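Local coordinates for protein endoglucanase (Clostridium thermocellum, PDB 2C4X) that probably helps degrade cellulose as part of a multidomain cellulosomal enzyme, this piece being its C-terminal PKD domain and beta-glucan-binding CBM44 module, at residues Gly98-Thr109 with Asn126-Gly137; Thr158-Met166 with Tyr246-Glu254. The protein carries 1 engineered substitution. One frame throughout, in Å; residues are numbered along the deposited sequence.

Contact 1. Residues Gly98-Thr109 with Asn126-Gly137; sequences GDNSKFNFEDGT and NTTEKAFKGERG. With CA (calcium ion), chain C; EDO (1,2-ethanediol), chain E.
E106 reaches across to residues K133 to R136 and shares a calcium ion with them. Its CB starts out pointing away from segment 126-137. The bend at chi2 (-63°) folds the chain back. CG then lies 4.2 Å from the calcium ion, and CD is nearer still. At the tip the two carboxylate oxygens divide the work. E106 OE1 accepts from E135 N at 2.9 Å, on the syn side and 19° out of the carboxylate plane. E106 OE2 binds the calcium ion at 2.4 Å and also accepts from R136 N at 3.2 Å. Two backbone N-H groups and the metal therefore fix the rotation of the carboxylate. The ion also takes D99 OD2 and the carbonyl oxygens of N104, K133 and R136. D248, from strand 241-251, completes the site with both carboxylate oxygens. D99 OD1 turns to its own loop, where S101 N and S101 OG both donate to it. The N-H bond closes an Asx turn. K133 crosses D99 at about a right angle, and its NZ makes a long salt bridge to D99 OD1 at 3.9 Å. G134 has positive phi, and its CA lies 3.5 Å from E106 OE2. Farther along, N126 ND2 donates to F105 O at 2.8 Å, in the amide plane and on a lone pair of that carbonyl. It gives a second bond to T109 O at 2.9 Å. N126 OD1 takes R136 NH1 in the guanidinium plane, so both ends of the amide are used and its flip is set. Three carboxylates and three carbonyls gather round one ion. Their negative charge and dipoles would probably repel one another without the metal, which is consistent with calcium holding the two loops together.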
loop_
_atom_site.group_PDB
_atom_site.type_symbol
_atom_site.label_atom_id
_atom_site.label_comp_id
_atom_site.label_asym_id
_atom_site.label_seq_id
_atom_site.Cartn_x
_atom_site.Cartn_y
_atom_site.Cartn_z
ATOM N N GLY A 98 -6.427 5.373 11.944
ATOM C CA GLY A 98 -7.390 4.500 11.284
ATOM C C GLY A 98 -6.813 3.736 10.102
ATOM O O GLY A 98 -5.637 3.883 9.758
ATOM N N ASP A 99 -7.663 2.927 9.478
ATOM C CA ASP A 99 -7.265 2.032 8.400
ATOM C C ASP A 99 -8.493 1.802 7.527
ATOM O O ASP A 99 -9.440 1.131 7.941
ATOM C CB ASP A 99 -6.765 0.713 9.000
ATOM C CG ASP A 99 -6.230 -0.265 7.960
ATOM O OD1 ASP A 99 -6.328 -0.019 6.738
ATOM O OD2 ASP A 99 -5.704 -1.314 8.388
ATOM N N ASN A 100 -8.477 2.389 6.332
ATOM C CA ASN A 100 -9.587 2.277 5.386
ATOM C C ASN A 100 -9.386 1.159 4.349
ATOM O O ASN A 100 -10.055 1.137 3.311
ATOM C CB ASN A 100 -9.842 3.627 4.691
ATOM C CG ASN A 100 -10.256 4.722 5.665
ATOM O OD1 ASN A 100 -9.777 5.865 5.583
ATOM N ND2 ASN A 100 -11.153 4.383 6.596
ATOM N N SER A 101 -8.469 0.235 4.637
ATOM C CA SER A 101 -8.214 -0.914 3.764
ATOM C C SER A 101 -9.462 -1.768 3.588
ATOM O O SER A 101 -10.338 -1.795 4.461
ATOM C CB SER A 101 -7.100 -1.788 4.340
ATOM O OG SER A 101 -5.872 -1.088 4.365
ATOM N N LYS A 102 -9.532 -2.462 2.456
ATOM C CA LYS A 102 -10.579 -3.453 2.201
ATOM C C LYS A 102 -10.659 -4.460 3.351
ATOM O O LYS A 102 -11.750 -4.798 3.812
ATOM C CB LYS A 102 -10.341 -4.166 0.857
ATOM C CG LYS A 102 -10.550 -3.273 -0.381
ATOM C CD LYS A 102 -12.022 -2.940 -0.590
ATOM C CE LYS A 102 -12.252 -2.108 -1.834
ATOM N NZ LYS A 102 -11.731 -0.720 -1.685
ATOM N N PHE A 103 -9.503 -4.937 3.807
ATOM C CA PHE A 103 -9.424 -5.731 5.035
ATOM C C PHE A 103 -8.519 -5.030 6.037
ATOM O O PHE A 103 -7.291 -5.088 5.944
ATOM C CB PHE A 103 -8.992 -7.168 4.743
ATOM C CG PHE A 103 -10.068 -7.984 4.085
ATOM C CD1 PHE A 103 -11.070 -8.584 4.855
ATOM C CD2 PHE A 103 -10.107 -8.120 2.701
ATOM C CE1 PHE A 103 -12.087 -9.328 4.256
ATOM C CE2 PHE A 103 -11.122 -8.869 2.086
ATOM C CZ PHE A 103 -12.116 -9.464 2.868
ATOM N N ASN A 104 -9.159 -4.339 6.979
ATOM C CA ASN A 104 -8.474 -3.438 7.905
ATOM C C ASN A 104 -8.477 -3.934 9.345
ATOM O O ASN A 104 -7.670 -3.481 10.170
ATOM C CB ASN A 104 -9.087 -2.036 7.818
ATOM C CG ASN A 104 -10.587 -2.030 8.075
ATOM O OD1 ASN A 104 -11.041 -2.275 9.198
ATOM N ND2 ASN A 104 -11.364 -1.733 7.036
ATOM N N PHE A 105 -9.413 -4.842 9.626
ATOM C CA PHE A 105 -9.541 -5.549 10.907
ATOM C C PHE A 105 -9.809 -4.657 12.132
ATOM O O PHE A 105 -9.656 -5.096 13.275
ATOM C CB PHE A 105 -8.355 -6.495 11.118
ATOM C CG PHE A 105 -8.129 -7.420 9.961
ATOM C CD1 PHE A 105 -9.011 -8.478 9.722
ATOM C CD2 PHE A 105 -7.066 -7.217 9.085
ATOM C CE1 PHE A 105 -8.831 -9.334 8.641
ATOM C CE2 PHE A 105 -6.868 -8.074 7.994
ATOM C CZ PHE A 105 -7.753 -9.131 7.771
ATOM N N GLU A 106 -10.254 -3.428 11.882
ATOM C CA GLU A 106 -10.495 -2.450 12.950
ATOM C C GLU A 106 -11.801 -2.685 13.713
ATOM O O GLU A 106 -12.019 -2.085 14.775
ATOM C CB GLU A 106 -10.440 -1.009 12.406
ATOM C CG GLU A 106 -9.129 -0.649 11.682
ATOM C CD GLU A 106 -7.910 -0.697 12.596
ATOM O OE1 GLU A 106 -7.958 -0.139 13.707
ATOM O OE2 GLU A 106 -6.892 -1.297 12.202
ATOM N N ASP A 107 -12.666 -3.549 13.182
ATOM C CA ASP A 107 -13.918 -3.891 13.867
ATOM C C ASP A 107 -13.756 -5.041 14.872
ATOM O O ASP A 107 -14.724 -5.439 15.524
ATOM C CB ASP A 107 -15.056 -4.168 12.866
ATOM C CG ASP A 107 -14.842 -5.438 12.043
ATOM O OD1 ASP A 107 -13.818 -6.140 12.216
ATOM O OD2 ASP A 107 -15.718 -5.736 11.200
ATOM N N GLY A 108 -12.536 -5.568 14.991
ATOM C CA GLY A 108 -12.223 -6.607 15.976
ATOM C C GLY A 108 -12.514 -8.024 15.508
ATOM O O GLY A 108 -12.298 -8.990 16.243
ATOM N N THR A 109 -12.977 -8.128 14.268
ATOM C CA THR A 109 -13.451 -9.365 13.659
ATOM C C THR A 109 -12.317 -10.063 12.889
ATOM O O THR A 109 -11.256 -9.476 12.658
ATOM C CB THR A 109 -14.667 -9.026 12.744
ATOM O OG1 THR A 109 -15.780 -8.652 13.568
ATOM C CG2 THR A 109 -15.090 -10.162 11.881
ATOM N N ASN A 126 -7.817 -11.675 16.028
ATOM C CA ASN A 126 -7.708 -10.236 15.854
ATOM C C ASN A 126 -6.925 -9.635 17.025
ATOM O O ASN A 126 -7.283 -9.828 18.190
ATOM C CB ASN A 126 -9.092 -9.598 15.715
ATOM C CG ASN A 126 -9.021 -8.110 15.409
ATOM O OD1 ASN A 126 -8.506 -7.333 16.207
ATOM N ND2 ASN A 126 -9.539 -7.711 14.253
ATOM N N THR A 127 -5.861 -8.901 16.700
ATOM C CA THR A 127 -4.876 -8.469 17.694
ATOM C C THR A 127 -4.607 -6.962 17.681
ATOM O O THR A 127 -4.784 -6.305 16.659
ATOM C CB THR A 127 -3.525 -9.222 17.500
ATOM O OG1 THR A 127 -2.639 -8.911 18.583
ATOM C CG2 THR A 127 -2.853 -8.833 16.180
ATOM N N THR A 128 -4.175 -6.433 18.825
ATOM C CA THR A 128 -3.662 -5.070 18.919
ATOM C C THR A 128 -2.137 -5.072 19.105
ATOM O O THR A 128 -1.524 -4.004 19.196
ATOM C CB THR A 128 -4.312 -4.272 20.089
ATOM O OG1 THR A 128 -4.110 -4.970 21.324
ATOM C CG2 THR A 128 -5.810 -4.073 19.870
ATOM N N GLU A 129 -1.531 -6.260 19.160
ATOM C CA GLU A 129 -0.095 -6.400 19.430
ATOM C C GLU A 129 0.773 -5.793 18.332
ATOM O O GLU A 129 1.755 -5.100 18.620
ATOM C CB GLU A 129 0.283 -7.867 19.673
ATOM C CG GLU A 129 -0.197 -8.404 21.022
ATOM C CD GLU A 129 -0.030 -9.914 21.184
ATOM O OE1 GLU A 129 0.540 -10.579 20.287
ATOM O OE2 GLU A 129 -0.473 -10.435 22.233
ATOM N N LYS A 130 0.403 -6.068 17.080
ATOM C CA LYS A 130 1.026 -5.463 15.911
ATOM C C LYS A 130 -0.047 -5.157 14.873
ATOM O O LYS A 130 -0.961 -5.957 14.655
ATOM C CB LYS A 130 2.064 -6.401 15.283
ATOM C CG LYS A 130 3.307 -6.651 16.117
ATOM C CD LYS A 130 4.359 -7.433 15.332
ATOM C CE LYS A 130 5.379 -8.080 16.276
ATOM N NZ LYS A 130 6.160 -7.081 17.069
ATOM N N ALA A 131 0.070 -3.999 14.232
ATOM C CA ALA A 131 -0.782 -3.648 13.103
ATOM C C ALA A 131 0.040 -2.858 12.106
ATOM O O ALA A 131 1.021 -2.205 12.487
ATOM C CB ALA A 131 -1.981 -2.842 13.564
ATOM N N PHE A 132 -0.338 -2.934 10.832
ATOM C CA PHE A 132 0.332 -2.148 9.801
ATOM C C PHE A 132 -0.283 -0.751 9.722
ATOM O O PHE A 132 0.429 0.243 9.571
ATOM C CB PHE A 132 0.296 -2.847 8.427
ATOM C CG PHE A 132 0.949 -2.047 7.339
ATOM C CD1 PHE A 132 2.339 -1.996 7.239
ATOM C CD2 PHE A 132 0.180 -1.310 6.443
ATOM C CE1 PHE A 132 2.955 -1.229 6.248
ATOM C CE2 PHE A 132 0.783 -0.534 5.453
ATOM C CZ PHE A 132 2.176 -0.500 5.349
ATOM N N LYS A 133 -1.609 -0.694 9.809
ATOM C CA LYS A 133 -2.349 0.561 9.855
ATOM C C LYS A 133 -3.471 0.435 10.865
ATOM O O LYS A 133 -4.075 -0.630 10.990
ATOM C CB LYS A 133 -2.949 0.900 8.494
ATOM C CG LYS A 133 -2.084 1.769 7.616
ATOM C CD LYS A 133 -2.912 2.412 6.504
ATOM C CE LYS A 133 -3.439 1.381 5.513
ATOM N NZ LYS A 133 -4.089 2.053 4.340
ATOM N N GLY A 134 -3.755 1.522 11.572
ATOM C CA GLY A 134 -4.796 1.515 12.584
ATOM C C GLY A 134 -4.295 0.815 13.827
ATOM O O GLY A 134 -3.082 0.689 14.039
ATOM N N GLU A 135 -5.225 0.341 14.643
ATOM C CA GLU A 135 -4.857 -0.260 15.912
ATOM C C GLU A 135 -4.843 -1.790 15.877
ATOM O O GLU A 135 -4.280 -2.423 16.767
ATOM C CB GLU A 135 -5.765 0.262 17.026
ATOM C CG GLU A 135 -5.587 1.761 17.320
ATOM C CD GLU A 135 -6.751 2.351 18.093
ATOM O OE1 GLU A 135 -7.882 1.835 17.956
ATOM O OE2 GLU A 135 -6.542 3.337 18.837
ATOM N N ARG A 136 -5.422 -2.379 14.831
ATOM C CA ARG A 136 -5.652 -3.826 14.813
ATOM C C ARG A 136 -5.226 -4.521 13.522
ATOM O O ARG A 136 -5.079 -3.887 12.485
ATOM C CB ARG A 136 -7.124 -4.129 15.095
ATOM C CG ARG A 136 -7.584 -3.727 16.482
ATOM C CD ARG A 136 -9.044 -4.050 16.697
ATOM N NE ARG A 136 -9.387 -3.905 18.106
ATOM C CZ ARG A 136 -9.301 -4.876 19.011
ATOM N NH1 ARG A 136 -8.890 -6.096 18.667
ATOM N NH2 ARG A 136 -9.634 -4.619 20.273
ATOM N N GLY A 137 -5.024 -5.832 13.615
ATOM C CA GLY A 137 -4.734 -6.681 12.462
ATOM C C GLY A 137 -4.982 -8.120 12.872
ATOM O O GLY A 137 -5.620 -8.371 13.895
HETATM CA CA CA C . -5.540 -2.485 10.587
HETATM C C1 EDO E . -13.576 -6.917 8.932
HETATM O O1 EDO E . -12.647 -7.239 9.981
HETATM C C2 EDO E . -12.830 -6.659 7.629
HETATM O O2 EDO E . -11.732 -5.786 7.882
HETATM O O HOH W 1 -6.803 3.055 3.678
HETATM O O HOH W 2 -4.144 0.310 2.439
#

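Contact 2. Residues Thr158-Met166 with Tyr246-Glu254; sequences TIVVPGTTM and YVDAIDWLE. With CA (calcium ion), chain C.
V160 sets its CG1 methyl over one face of the W252 indole. It is a CH-pi contact, 3.7 Å from the centroid of the five-membered ring and 19° off the normal. I159, M166 and T164 approach from the same side as V160. I159 CG2 meets W252 CH2 at 3.8 Å, at the far end of the six-membered ring. M166, a selenomethionine, runs beside the indole and brings CG to 3.7 Å from W252 CE3. T164 CG2 touches W252 CB at 3.6 Å. W252 has CG between its backbone N and carbonyl carbon (chi1 61°), which carries the indole toward segment 158-166. The ring thus sits at one end of the CBM44 beta-sandwich, where strands 165-172 and 241-251 are antiparallel neighbours in one sheet. M231, from the opposing sheet, also packs against W252. Beyond W252, waters bridge the segments. One donates to T165 O and accepts from L253 N; another donates to the T164 hydroxyl and L253 O. Nearer the strand, M166 CA makes a CA-H...O contact with D251 O at 3.5 Å. A type II turn from V161 to T164 shapes the other segment. V161 O accepts from both T164 N and T164 OG1, which probably helps hold the T164 side chain in place. D251 OD1 accepts a hydrogen bond from K102 N, in the loop of contact 1.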
loop_
_atom_site.group_PDB
_atom_site.type_symbol
_atom_site.label_atom_id
_atom_site.label_comp_id
_atom_site.label_asym_id
_atom_site.label_seq_id
_atom_site.Cartn_x
_atom_site.Cartn_y
_atom_site.Cartn_z
ATOM N N THR A 158 -17.317 -13.886 -4.698
ATOM C CA THR A 158 -16.497 -13.046 -5.579
ATOM C C THR A 158 -15.806 -11.934 -4.778
ATOM O O THR A 158 -16.444 -10.975 -4.348
ATOM C CB THR A 158 -17.273 -12.502 -6.822
ATOM O OG1 THR A 158 -17.331 -11.074 -6.792
ATOM C CG2 THR A 158 -18.684 -13.095 -6.918
ATOM N N ILE A 159 -14.503 -12.085 -4.562
ATOM C CA ILE A 159 -13.754 -11.153 -3.724
ATOM C C ILE A 159 -13.278 -9.945 -4.543
ATOM O O ILE A 159 -13.506 -8.802 -4.154
ATOM C CB ILE A 159 -12.585 -11.857 -2.982
ATOM C CG1 ILE A 159 -13.110 -13.083 -2.216
ATOM C CG2 ILE A 159 -11.859 -10.877 -2.048
ATOM C CD1 ILE A 159 -12.035 -14.000 -1.650
ATOM N N VAL A 160 -12.629 -10.205 -5.674
ATOM C CA VAL A 160 -12.144 -9.142 -6.566
ATOM C C VAL A 160 -12.545 -9.401 -8.016
ATOM O O VAL A 160 -12.726 -10.550 -8.420
ATOM C CB VAL A 160 -10.600 -8.945 -6.466
ATOM C CG1 VAL A 160 -10.212 -8.502 -5.071
ATOM C CG2 VAL A 160 -9.849 -10.216 -6.826
ATOM N N VAL A 161 -12.705 -8.333 -8.795
ATOM C CA VAL A 161 -12.922 -8.492 -10.228
ATOM C C VAL A 161 -11.586 -8.835 -10.899
ATOM O O VAL A 161 -10.534 -8.387 -10.436
ATOM C CB VAL A 161 -13.606 -7.248 -10.896
ATOM C CG1 VAL A 161 -14.947 -6.938 -10.221
ATOM C CG2 VAL A 161 -12.692 -6.029 -10.894
ATOM N N PRO A 162 -11.619 -9.655 -11.967
ATOM C CA PRO A 162 -10.406 -9.947 -12.735
ATOM C C PRO A 162 -9.657 -8.681 -13.166
ATOM O O PRO A 162 -10.275 -7.700 -13.589
ATOM C CB PRO A 162 -10.944 -10.697 -13.953
ATOM C CG PRO A 162 -12.183 -11.354 -13.456
ATOM C CD PRO A 162 -12.792 -10.374 -12.504
ATOM N N GLY A 163 -8.332 -8.710 -13.046
ATOM C CA GLY A 163 -7.490 -7.560 -13.381
ATOM C C GLY A 163 -7.021 -6.771 -12.166
ATOM O O GLY A 163 -6.155 -5.906 -12.289
ATOM N N THR A 164 -7.587 -7.075 -10.998
ATOM C CA THR A 164 -7.325 -6.318 -9.762
ATOM C C THR A 164 -5.977 -6.660 -9.130
ATOM O O THR A 164 -5.627 -7.834 -8.987
ATOM C CB THR A 164 -8.436 -6.581 -8.709
ATOM O OG1 THR A 164 -9.718 -6.294 -9.277
ATOM C CG2 THR A 164 -8.233 -5.743 -7.430
ATOM N N THR A 165 -5.228 -5.633 -8.743
ATOM C CA THR A 165 -4.010 -5.840 -7.978
ATOM C C THR A 165 -4.313 -5.651 -6.493
ATOM O O THR A 165 -4.768 -4.588 -6.072
ATOM C CB THR A 165 -2.876 -4.903 -8.434
ATOM O OG1 THR A 165 -2.593 -5.140 -9.818
ATOM C CG2 THR A 165 -1.605 -5.132 -7.618
HETATM N N MSE A 166 -4.075 -6.706 -5.719
HETATM C CA MSE A 166 -4.221 -6.674 -4.269
HETATM C C MSE A 166 -2.869 -6.417 -3.620
HETATM O O MSE A 166 -1.850 -6.925 -4.090
HETATM C CB MSE A 166 -4.755 -8.017 -3.764
HETATM C CG MSE A 166 -6.190 -8.337 -4.142
HETATM SE SE MSE A 166 -6.433 -10.283 -4.340
HETATM C CE MSE A 166 -5.803 -10.396 -6.202
ATOM N N TYR A 246 1.927 -11.844 11.313
ATOM C CA TYR A 246 0.899 -10.819 11.411
ATOM C C TYR A 246 0.485 -10.368 10.017
ATOM O O TYR A 246 1.319 -10.262 9.113
ATOM C CB TYR A 246 1.383 -9.635 12.252
ATOM C CG TYR A 246 1.708 -10.001 13.682
ATOM C CD1 TYR A 246 2.952 -10.531 14.018
ATOM C CD2 TYR A 246 0.770 -9.829 14.697
ATOM C CE1 TYR A 246 3.257 -10.879 15.333
ATOM C CE2 TYR A 246 1.066 -10.170 16.013
ATOM C CZ TYR A 246 2.314 -10.692 16.324
ATOM O OH TYR A 246 2.624 -11.026 17.624
ATOM N N VAL A 247 -0.811 -10.130 9.853
ATOM C CA VAL A 247 -1.399 -9.770 8.563
ATOM C C VAL A 247 -2.368 -8.618 8.773
ATOM O O VAL A 247 -3.207 -8.664 9.671
ATOM C CB VAL A 247 -2.172 -10.957 7.919
ATOM C CG1 VAL A 247 -2.753 -10.551 6.566
ATOM C CG2 VAL A 247 -1.271 -12.193 7.777
ATOM N N ASP A 248 -2.256 -7.589 7.941
ATOM C CA ASP A 248 -3.113 -6.414 8.084
ATOM C C ASP A 248 -3.180 -5.650 6.789
ATOM O O ASP A 248 -2.305 -5.795 5.935
ATOM C CB ASP A 248 -2.600 -5.480 9.195
ATOM C CG ASP A 248 -3.623 -4.425 9.599
ATOM O OD1 ASP A 248 -4.833 -4.630 9.354
ATOM O OD2 ASP A 248 -3.229 -3.378 10.167
ATOM N N ALA A 249 -4.232 -4.844 6.662
ATOM C CA ALA A 249 -4.350 -3.831 5.617
ATOM C C ALA A 249 -4.237 -4.415 4.209
ATOM O O ALA A 249 -3.521 -3.874 3.352
ATOM C CB ALA A 249 -3.335 -2.698 5.839
ATOM N N ILE A 250 -4.941 -5.524 3.982
ATOM C CA ILE A 250 -5.102 -6.067 2.628
ATOM C C ILE A 250 -6.026 -5.120 1.866
ATOM O O ILE A 250 -7.128 -4.798 2.328
ATOM C CB ILE A 250 -5.660 -7.505 2.623
ATOM C CG1 ILE A 250 -4.796 -8.414 3.506
ATOM C CG2 ILE A 250 -5.719 -8.049 1.197
ATOM C CD1 ILE A 250 -5.426 -9.771 3.803
ATOM N N ASP A 251 -5.557 -4.650 0.716
ATOM C CA ASP A 251 -6.204 -3.533 0.046
ATOM C C ASP A 251 -6.148 -3.636 -1.473
ATOM O O ASP A 251 -5.220 -4.221 -2.039
ATOM C CB ASP A 251 -5.553 -2.219 0.499
ATOM C CG ASP A 251 -6.497 -1.039 0.414
ATOM O OD1 ASP A 251 -7.723 -1.254 0.259
ATOM O OD2 ASP A 251 -6.014 0.110 0.512
ATOM N N TRP A 252 -7.160 -3.064 -2.117
ATOM C CA TRP A 252 -7.201 -2.934 -3.571
ATOM C C TRP A 252 -8.169 -1.816 -3.938
ATOM O O TRP A 252 -8.893 -1.304 -3.076
ATOM C CB TRP A 252 -7.597 -4.253 -4.253
ATOM C CG TRP A 252 -8.954 -4.759 -3.864
ATOM C CD1 TRP A 252 -10.158 -4.398 -4.417
ATOM C CD2 TRP A 252 -9.254 -5.711 -2.834
ATOM N NE1 TRP A 252 -11.183 -5.069 -3.789
ATOM C CE2 TRP A 252 -10.658 -5.881 -2.816
ATOM C CE3 TRP A 252 -8.470 -6.441 -1.925
ATOM C CZ2 TRP A 252 -11.297 -6.749 -1.921
ATOM C CZ3 TRP A 252 -9.108 -7.308 -1.037
ATOM C CH2 TRP A 252 -10.508 -7.451 -1.045
ATOM N N LEU A 253 -8.176 -1.455 -5.221
ATOM C CA LEU A 253 -9.023 -0.389 -5.739
ATOM C C LEU A 253 -10.312 -0.904 -6.366
ATOM O O LEU A 253 -10.325 -1.950 -7.010
ATOM C CB LEU A 253 -8.254 0.434 -6.780
ATOM C CG LEU A 253 -7.139 1.374 -6.308
ATOM C CD1 LEU A 253 -6.173 1.672 -7.455
ATOM C CD2 LEU A 253 -7.709 2.670 -5.731
ATOM N N GLU A 254 -11.380 -0.125 -6.187
ATOM C CA GLU A 254 -12.716 -0.354 -6.778
ATOM C C GLU A 254 -13.507 -1.406 -6.007
ATOM O O GLU A 254 -14.357 -1.054 -5.184
ATOM C CB GLU A 254 -12.663 -0.689 -8.284
ATOM C CG GLU A 254 -11.961 0.358 -9.152
ATOM C CD GLU A 254 -12.592 0.525 -10.537
ATOM O OE1 GLU A 254 -13.671 -0.057 -10.794
ATOM O OE2 GLU A 254 -12.012 1.256 -11.372
HETATM CA CA CA C . -5.540 -2.485 10.587
HETATM O O HOH W 3 -10.862 -3.957 -8.683
HETATM O O HOH W 4 -6.093 -2.333 -6.973
HETATM O O HOH W 5 -3.266 -2.847 -4.346
#

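Overall arrangement
Both contacts lie in the CBM44 module, with centres about 15 Å apart. Along the chain they come in series: contact 1 closes before contact 2 opens. Strand 241-251 connects them. It belongs to the five-stranded sheet 120-127, 137-145, 241-251, 165-172, 211-218, which both contacts reach. The two contacts share the calcium site through D248, whose OD2 probably accepts from F132 N. F103 N makes a backbone hydrogen bond to I250 O. The C-terminal strand is thus tied at the metal by the two loops of contact 1, and then runs on to W252. One ion so joins two loops to the last strand of the module.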